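Local atomic coordinates of oligopeptide-binding protein oppA (Lactococcus lactis, PDB entry 3DRF), a protein that captures oligopeptides outside the cell, closing round them like a Venus flytrap, and serves the ABC transporter OppABCDF in their uptake. Residues L106-D110 / P218-G222; K117-Y123 / L191-Y197. All coordinates share one frame; numbering follows the deposited sequence.

Contact 1: L106-D110 / P218-G222; sequences LKWSD and PLVTG
W108 reaches from the loop 106-110 along L219 to T221. Its CB lies against CD1 of L219 at 4.0 Å. At the six-membered ring, CE3 meets CB of the same leucine at 3.8 Å. T221 CG2 settles over one face toward the rim, 3.5 Å from CZ3, a CH-pi contact. CZ3 also nears L219 O, and CH2, at the tip, still lies 4.0 Å from T221 CG2. The polar corner of the indole, NE1, turns instead to D118 on the following helix, while T221 OG1 is bonded to D70. S109 ties the backbones together: OG, between the backbone N and the carbonyl carbon (chi1 52°), accepts a nearly straight bond from V220 N, OG to N 3.1 Å (173°). A water donating to P218 O also hydrogen-bonds this hydroxyl. The return bond, S109 N to V220 O at 2.9 Å, is bent and weak. The D110 carboxylate lies across L219, OD2 3.5 Å from CD1, and its OD1 is held by S112. Two irregular loops are thus laced together, one leading to helix 116-127 and the other to strand 224-230 of the mixed sheet, within the periplasmic-binding-protein fold.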
ATOM      1  N   LEU A 106      -3.015 -28.198  -4.180  1.00  9.66           N
ATOM      2  CA  LEU A 106      -2.610 -26.862  -4.644  1.00  8.87           C
ATOM      3  C   LEU A 106      -1.504 -26.965  -5.708  1.00  8.67           C
ATOM      4  O   LEU A 106      -0.448 -27.431  -5.432  1.00  8.80           O
ATOM      5  CB  LEU A 106      -2.134 -26.002  -3.435  1.00  8.69           C
ATOM      6  CG  LEU A 106      -1.701 -24.589  -3.767  1.00  7.53           C
ATOM      7  CD1 LEU A 106      -2.882 -23.742  -4.338  1.00  9.15           C
ATOM      8  CD2 LEU A 106      -1.049 -23.912  -2.485  1.00  9.27           C
ATOM      9  N   LYS A 107      -1.836 -26.459  -6.875  1.00  8.16           N
ATOM     10  CA  LYS A 107      -0.966 -26.502  -8.045  1.00  8.14           C
ATOM     11  C   LYS A 107      -0.787 -25.104  -8.665  1.00  7.58           C
ATOM     12  O   LYS A 107      -1.568 -24.237  -8.484  1.00  8.18           O
ATOM     13  CB  LYS A 107      -1.596 -27.472  -9.077  1.00  8.90           C
ATOM     14  CG  LYS A 107      -1.664 -28.952  -8.614  1.00 11.91           C
ATOM     15  CD  LYS A 107      -2.308 -29.800  -9.730  1.00 15.79           C
ATOM     16  CE  LYS A 107      -2.412 -31.222  -9.246  1.00 18.52           C
ATOM     17  NZ  LYS A 107      -1.018 -31.623  -9.051  1.00 22.38           N
ATOM     18  N   TRP A 108       0.282 -24.971  -9.395  1.00  7.03           N
ATOM     19  CA  TRP A 108       0.471 -23.875 -10.356  1.00  7.18           C
ATOM     20  C   TRP A 108      -0.342 -24.131 -11.639  1.00  7.47           C
ATOM     21  O   TRP A 108      -0.780 -25.249 -11.903  1.00  7.54           O
ATOM     22  CB  TRP A 108       1.979 -23.792 -10.770  1.00  6.39           C
ATOM     23  CG  TRP A 108       2.861 -23.389  -9.558  1.00  6.23           C
ATOM     24  CD1 TRP A 108       3.646 -24.215  -8.842  1.00  6.91           C
ATOM     25  CD2 TRP A 108       2.906 -22.108  -8.915  1.00  5.60           C
ATOM     26  NE1 TRP A 108       4.245 -23.524  -7.811  1.00  6.38           N
ATOM     27  CE2 TRP A 108       3.778 -22.237  -7.828  1.00  5.97           C
ATOM     28  CE3 TRP A 108       2.347 -20.857  -9.201  1.00  6.14           C
ATOM     29  CZ2 TRP A 108       4.122 -21.154  -7.009  1.00  6.10           C
ATOM     30  CZ3 TRP A 108       2.669 -19.784  -8.374  1.00  6.21           C
ATOM     31  CH2 TRP A 108       3.559 -19.947  -7.272  1.00  6.11           C
ATOM     32  N   SER A 109      -0.482 -23.070 -12.429  1.00  7.66           N
ATOM     33  CA  SER A 109      -1.326 -23.120 -13.633  1.00  8.25           C
ATOM     34  C   SER A 109      -0.705 -23.955 -14.790  1.00  8.91           C
ATOM     35  O   SER A 109      -1.324 -24.139 -15.785  1.00 10.50           O
ATOM     36  CB  SER A 109      -1.655 -21.710 -14.077  1.00  8.10           C
ATOM     37  OG  SER A 109      -0.457 -20.956 -14.184  1.00  8.54           O
ATOM     38  N   ASP A 110       0.496 -24.454 -14.602  1.00  9.23           N
ATOM     39  CA  ASP A 110       1.092 -25.424 -15.547  1.00  9.95           C
ATOM     40  C   ASP A 110       0.911 -26.870 -15.022  1.00 10.41           C
ATOM     41  O   ASP A 110       1.447 -27.770 -15.618  1.00 11.99           O
ATOM     42  CB  ASP A 110       2.567 -25.101 -15.779  1.00 10.35           C
ATOM     43  CG  ASP A 110       3.441 -25.443 -14.611  1.00 10.53           C
ATOM     44  OD1 ASP A 110       2.957 -25.586 -13.509  1.00 10.42           O
ATOM     45  OD2 ASP A 110       4.647 -25.560 -14.802  1.00 13.03           O
ATOM     46  N   PRO A 218       3.479 -15.481 -16.611  1.00  7.51           N
ATOM     47  CA  PRO A 218       3.683 -16.047 -15.273  1.00  7.31           C
ATOM     48  C   PRO A 218       3.012 -17.399 -15.066  1.00  7.46           C
ATOM     49  O   PRO A 218       2.233 -17.760 -15.879  1.00  8.07           O
ATOM     50  CB  PRO A 218       3.007 -14.984 -14.379  1.00  7.03           C
ATOM     51  CG  PRO A 218       1.751 -14.597 -15.222  1.00  7.42           C
ATOM     52  CD  PRO A 218       2.292 -14.585 -16.660  1.00  7.89           C
ATOM     53  N   LEU A 219       3.340 -18.118 -14.012  1.00  6.81           N
ATOM     54  CA  LEU A 219       2.449 -19.109 -13.411  1.00  6.49           C
ATOM     55  C   LEU A 219       1.692 -18.496 -12.226  1.00  6.32           C
ATOM     56  O   LEU A 219       2.218 -17.679 -11.492  1.00  6.88           O
ATOM     57  CB  LEU A 219       3.217 -20.361 -12.915  1.00  6.87           C
ATOM     58  CG  LEU A 219       4.087 -21.072 -13.969  1.00  7.82           C
ATOM     59  CD1 LEU A 219       4.690 -22.377 -13.380  1.00  8.91           C
ATOM     60  CD2 LEU A 219       3.230 -21.394 -15.231  1.00  9.17           C
ATOM     61  N   VAL A 220       0.453 -18.950 -12.058  1.00  6.25           N
ATOM     62  CA  VAL A 220      -0.404 -18.489 -10.954  1.00  6.46           C
ATOM     63  C   VAL A 220      -1.138 -19.668 -10.346  1.00  6.50           C
ATOM     64  O   VAL A 220      -1.091 -20.778 -10.803  1.00  6.81           O
ATOM     65  CB  VAL A 220      -1.404 -17.402 -11.395  1.00  6.76           C
ATOM     66  CG1 VAL A 220      -0.657 -16.236 -12.079  1.00  7.71           C
ATOM     67  CG2 VAL A 220      -2.472 -18.009 -12.374  1.00  7.49           C
ATOM     68  N   THR A 221      -1.799 -19.364  -9.253  1.00  6.54           N
ATOM     69  CA  THR A 221      -2.487 -20.394  -8.446  1.00  7.32           C
ATOM     70  C   THR A 221      -4.031 -20.164  -8.307  1.00  7.41           C
ATOM     71  O   THR A 221      -4.692 -20.955  -7.755  1.00  7.30           O
ATOM     72  CB  THR A 221      -1.904 -20.460  -6.989  1.00  7.40           C
ATOM     73  OG1 THR A 221      -2.204 -19.251  -6.267  1.00  7.80           O
ATOM     74  CG2 THR A 221      -0.383 -20.735  -6.998  1.00  7.95           C
ATOM     75  N   GLY A 222      -4.534 -19.064  -8.824  1.00  7.46           N
ATOM     76  CA  GLY A 222      -5.909 -18.661  -8.590  1.00  7.47           C
ATOM     77  C   GLY A 222      -6.938 -19.327  -9.527  1.00  7.96           C
ATOM     78  O   GLY A 222      -6.622 -20.154 -10.321  1.00  8.30           O
TER
HETATM   79  O   HOH W   1      -4.130 -23.444  -8.877  1.00  9.61           O
HETATM   80  O   HOH W   2      -0.455 -18.789 -15.893  1.00 15.89           O

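Contact 2: K117-Y123 / L191-Y197; sequences KDYEFTY and LETVAPY
Two tyrosines from successive turns of helix 116-127 grip both backbone polar groups of L191: its N donates to Y123 OH, Y123 OH donates to Y119 OH at 2.7 Å, and Y119 OH donates back to L191 O. L191 O lies at the edge of the Y119 ring, in its plane, 2.7 Å from Y119 OH, which is tilted 30° from the carbonyl plane. L191 CD1 rests over one face of Y123, 3.6 Å from CD2. A phenylalanine in place of Y123 would keep that ring but would probably leave L191 N without its acceptor and Y119 OH without its donor. Midway, T122 OG1 donates to T193 O at 2.8 Å and accepts from a water, while A195 N bonds straight to D118 O (175°). At the far end, D118 OD1 takes Y197 N at 3.0 Å, from above the carboxylate plane. The K117 chain, bent at chi2 (57°), brings CE over the centre of the Y197 ring, 3.5 Å from its centroid; NZ adds a cation-pi contact and salt bridges to E120 and E124. The edge of Y197 meets the face of F121, T-shaped, with CD1 3.7 Å from F121 CD2. P196, the centre of an inverse gamma turn, holds the N-cap position of helix 197-200, and D118 from helix 116-127 accepts the first N-H of that helix, at Y197.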
ATOM      1  N   LYS A 117       9.077 -25.186  -0.673  1.00  6.18           N
ATOM      2  CA  LYS A 117      10.104 -24.307  -1.225  1.00  6.01           C
ATOM      3  C   LYS A 117       9.544 -23.035  -1.933  1.00  5.71           C
ATOM      4  O   LYS A 117      10.130 -21.999  -1.850  1.00  5.73           O
ATOM      5  CB  LYS A 117      10.983 -25.108  -2.209  1.00  6.14           C
ATOM      6  CG  LYS A 117      12.060 -24.275  -2.982  1.00  6.60           C
ATOM      7  CD  LYS A 117      13.031 -23.526  -2.006  1.00  6.36           C
ATOM      8  CE  LYS A 117      14.091 -22.742  -2.865  1.00  6.88           C
ATOM      9  NZ  LYS A 117      15.000 -21.989  -1.895  1.00  6.87           N
ATOM     10  N   ASP A 118       8.380 -23.163  -2.595  1.00  5.47           N
ATOM     11  CA  ASP A 118       7.711 -21.989  -3.229  1.00  5.79           C
ATOM     12  C   ASP A 118       7.359 -20.901  -2.199  1.00  5.88           C
ATOM     13  O   ASP A 118       7.361 -19.777  -2.492  1.00  5.85           O
ATOM     14  CB  ASP A 118       6.453 -22.461  -3.978  1.00  5.55           C
ATOM     15  CG  ASP A 118       6.769 -23.375  -5.161  1.00  5.69           C
ATOM     16  OD1 ASP A 118       7.856 -23.272  -5.698  1.00  6.49           O
ATOM     17  OD2 ASP A 118       5.928 -24.159  -5.473  1.00  6.95           O
ATOM     18  N   TYR A 119       6.968 -21.354  -1.012  1.00  5.64           N
ATOM     19  CA  TYR A 119       6.671 -20.399   0.088  1.00  5.35           C
ATOM     20  C   TYR A 119       7.935 -19.690   0.646  1.00  5.56           C
ATOM     21  O   TYR A 119       7.961 -18.522   0.791  1.00  5.64           O
ATOM     22  CB  TYR A 119       5.900 -21.160   1.185  1.00  5.41           C
ATOM     23  CG  TYR A 119       5.535 -20.216   2.323  1.00  6.33           C
ATOM     24  CD1 TYR A 119       4.655 -19.119   2.136  1.00  6.24           C
ATOM     25  CD2 TYR A 119       6.117 -20.377   3.561  1.00  5.97           C
ATOM     26  CE1 TYR A 119       4.356 -18.245   3.196  1.00  5.99           C
ATOM     27  CE2 TYR A 119       5.825 -19.515   4.625  1.00  6.09           C
ATOM     28  CZ  TYR A 119       4.961 -18.445   4.424  1.00  5.36           C
ATOM     29  OH  TYR A 119       4.671 -17.586   5.483  1.00  6.30           O
ATOM     30  N   GLU A 120       8.956 -20.480   0.944  1.00  5.74           N
ATOM     31  CA  GLU A 120      10.248 -19.915   1.357  1.00  5.89           C
ATOM     32  C   GLU A 120      10.810 -18.987   0.266  1.00  5.46           C
ATOM     33  O   GLU A 120      11.388 -17.969   0.563  1.00  5.74           O
ATOM     34  CB  GLU A 120      11.235 -21.089   1.682  1.00  5.78           C
ATOM     35  CG  GLU A 120      12.627 -20.572   2.110  1.00  6.50           C
ATOM     36  CD  GLU A 120      13.594 -20.248   0.942  1.00  6.30           C
ATOM     37  OE1 GLU A 120      13.333 -20.585  -0.181  1.00  6.44           O
ATOM     38  OE2 GLU A 120      14.622 -19.652   1.290  1.00  6.71           O
ATOM     39  N   PHE A 121      10.601 -19.347  -1.003  1.00  5.38           N
ATOM     40  CA  PHE A 121      11.191 -18.522  -2.089  1.00  5.36           C
ATOM     41  C   PHE A 121      10.628 -17.075  -2.121  1.00  5.38           C
ATOM     42  O   PHE A 121      11.365 -16.180  -2.391  1.00  5.48           O
ATOM     43  CB  PHE A 121      11.044 -19.235  -3.469  1.00  5.50           C
ATOM     44  CG  PHE A 121      11.826 -18.555  -4.569  1.00  5.61           C
ATOM     45  CD1 PHE A 121      11.200 -18.195  -5.740  1.00  6.47           C
ATOM     46  CD2 PHE A 121      13.169 -18.273  -4.413  1.00  7.20           C
ATOM     47  CE1 PHE A 121      11.899 -17.586  -6.748  1.00  8.18           C
ATOM     48  CE2 PHE A 121      13.908 -17.639  -5.464  1.00  8.54           C
ATOM     49  CZ  PHE A 121      13.235 -17.291  -6.598  1.00  8.71           C
ATOM     50  N   THR A 122       9.348 -16.904  -1.758  1.00  5.29           N
ATOM     51  CA  THR A 122       8.771 -15.538  -1.565  1.00  5.41           C
ATOM     52  C   THR A 122       9.714 -14.683  -0.640  1.00  5.16           C
ATOM     53  O   THR A 122      10.007 -13.555  -0.918  1.00  5.38           O
ATOM     54  CB  THR A 122       7.429 -15.678  -0.879  1.00  5.27           C
ATOM     55  OG1 THR A 122       6.541 -16.372  -1.816  1.00  5.65           O
ATOM     56  CG2 THR A 122       6.856 -14.282  -0.532  1.00  6.49           C
ATOM     57  N   TYR A 123      10.184 -15.286   0.454  1.00  5.14           N
ATOM     58  CA  TYR A 123      11.046 -14.548   1.415  1.00  4.85           C
ATOM     59  C   TYR A 123      12.359 -14.121   0.741  1.00  5.12           C
ATOM     60  O   TYR A 123      12.805 -13.069   0.988  1.00  5.58           O
ATOM     61  CB  TYR A 123      11.357 -15.394   2.637  1.00  4.96           C
ATOM     62  CG  TYR A 123      10.132 -15.566   3.572  1.00  4.80           C
ATOM     63  CD1 TYR A 123       9.172 -16.561   3.328  1.00  4.80           C
ATOM     64  CD2 TYR A 123       9.894 -14.700   4.643  1.00  5.37           C
ATOM     65  CE1 TYR A 123       8.056 -16.741   4.161  1.00  4.71           C
ATOM     66  CE2 TYR A 123       8.752 -14.869   5.493  1.00  5.37           C
ATOM     67  CZ  TYR A 123       7.882 -15.906   5.260  1.00  4.86           C
ATOM     68  OH  TYR A 123       6.786 -16.030   6.095  1.00  5.62           O
ATOM     69  N   LEU A 191       4.796 -13.910   5.771  1.00  5.54           N
ATOM     70  CA  LEU A 191       4.255 -13.592   4.436  1.00  5.19           C
ATOM     71  C   LEU A 191       3.173 -14.604   4.048  1.00  5.13           C
ATOM     72  O   LEU A 191       3.043 -15.646   4.635  1.00  5.98           O
ATOM     73  CB  LEU A 191       5.411 -13.539   3.374  1.00  5.23           C
ATOM     74  CG  LEU A 191       6.542 -12.511   3.710  1.00  5.37           C
ATOM     75  CD1 LEU A 191       7.717 -12.590   2.705  1.00  7.37           C
ATOM     76  CD2 LEU A 191       5.943 -11.039   3.794  1.00  7.45           C
ATOM     77  N   GLU A 192       2.449 -14.264   2.989  1.00  5.13           N
ATOM     78  CA  GLU A 192       1.200 -14.982   2.685  1.00  5.66           C
ATOM     79  C   GLU A 192       1.059 -15.369   1.245  1.00  5.78           C
ATOM     80  O   GLU A 192      -0.010 -15.686   0.824  1.00  6.72           O
ATOM     81  CB  GLU A 192      -0.030 -14.115   3.118  1.00  5.84           C
ATOM     82  CG  GLU A 192       0.026 -13.624   4.594  1.00  6.32           C
ATOM     83  CD  GLU A 192      -1.200 -12.840   5.014  1.00  6.93           C
ATOM     84  OE1 GLU A 192      -2.303 -13.110   4.555  1.00  7.58           O
ATOM     85  OE2 GLU A 192      -1.018 -11.982   5.827  1.00  7.44           O
ATOM     86  N   THR A 193       2.153 -15.328   0.489  1.00  5.38           N
ATOM     87  CA  THR A 193       2.141 -15.697  -0.939  1.00  5.61           C
ATOM     88  C   THR A 193       3.233 -16.723  -1.236  1.00  5.73           C
ATOM     89  O   THR A 193       4.132 -16.877  -0.486  1.00  5.71           O
ATOM     90  CB  THR A 193       2.356 -14.432  -1.837  1.00  5.73           C
ATOM     91  OG1 THR A 193       3.639 -13.851  -1.545  1.00  6.21           O
ATOM     92  CG2 THR A 193       1.266 -13.361  -1.571  1.00  6.38           C
ATOM     93  N   VAL A 194       3.063 -17.389  -2.373  1.00  5.79           N
ATOM     94  CA  VAL A 194       4.062 -18.307  -2.961  1.00  6.04           C
ATOM     95  C   VAL A 194       4.588 -17.762  -4.303  1.00  5.73           C
ATOM     96  O   VAL A 194       3.973 -17.012  -4.952  1.00  5.93           O
ATOM     97  CB  VAL A 194       3.440 -19.739  -3.193  1.00  6.38           C
ATOM     98  CG1 VAL A 194       3.338 -20.497  -1.868  1.00  6.31           C
ATOM     99  CG2 VAL A 194       2.062 -19.682  -3.891  1.00  6.15           C
ATOM    100  N   ALA A 195       5.789 -18.183  -4.614  1.00  5.64           N
ATOM    101  CA  ALA A 195       6.459 -17.869  -5.899  1.00  5.48           C
ATOM    102  C   ALA A 195       6.910 -19.174  -6.519  1.00  5.49           C
ATOM    103  O   ALA A 195       7.372 -20.047  -5.798  1.00  5.91           O
ATOM    104  CB  ALA A 195       7.674 -16.931  -5.644  1.00  5.90           C
ATOM    105  N   PRO A 196       6.778 -19.294  -7.829  1.00  5.58           N
ATOM    106  CA  PRO A 196       7.029 -20.592  -8.487  1.00  5.55           C
ATOM    107  C   PRO A 196       8.545 -20.843  -8.724  1.00  5.86           C
ATOM    108  O   PRO A 196       9.068 -20.588  -9.806  1.00  6.36           O
ATOM    109  CB  PRO A 196       6.218 -20.465  -9.781  1.00  5.84           C
ATOM    110  CG  PRO A 196       6.257 -18.932 -10.093  1.00  6.35           C
ATOM    111  CD  PRO A 196       6.134 -18.308  -8.715  1.00  5.99           C
ATOM    112  N   TYR A 197       9.180 -21.381  -7.687  1.00  6.36           N
ATOM    113  CA  TYR A 197      10.640 -21.550  -7.702  1.00  6.77           C
ATOM    114  C   TYR A 197      11.165 -22.409  -8.876  1.00  6.51           C
ATOM    115  O   TYR A 197      12.069 -22.025  -9.508  1.00  6.49           O
ATOM    116  CB  TYR A 197      11.121 -22.089  -6.349  1.00  6.89           C
ATOM    117  CG  TYR A 197      12.597 -22.433  -6.364  1.00  7.57           C
ATOM    118  CD1 TYR A 197      13.559 -21.447  -6.342  1.00  8.35           C
ATOM    119  CD2 TYR A 197      13.010 -23.754  -6.447  1.00  8.73           C
ATOM    120  CE1 TYR A 197      14.913 -21.787  -6.370  1.00  9.74           C
ATOM    121  CE2 TYR A 197      14.364 -24.096  -6.458  1.00  9.33           C
ATOM    122  CZ  TYR A 197      15.272 -23.093  -6.440  1.00  9.73           C
ATOM    123  OH  TYR A 197      16.642 -23.366  -6.460  1.00 13.33           O
TER
HETATM  124  O   HOH W   3       5.449 -14.395  -3.571  1.00  7.10           O

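Overall arrangement
From the N terminus, the chain passes strand 97-102, runs through the loop 106-110 and enters helix 116-127. By way of strands 160-161 and 170-174 it reaches 191-197, where contact 2 closes its loop. Only after helix 197-200 does 218-222 return to 106-110, so contact 2 is nested inside the larger loop closed by contact 1. The two centres lie about 13 Å apart, and W108 belongs to both neighbourhoods: its CZ2 packs 3.3 Å from P196 CA. Contact 2 ties helix 116-127, inserted between strands 97-102 and 160-161 of the antiparallel sheet, to the run into helix 197-200; contact 1 ties the loop before helix 116-127 to the one entering strand 224-230, an outermost strand of the mixed five-stranded sheet.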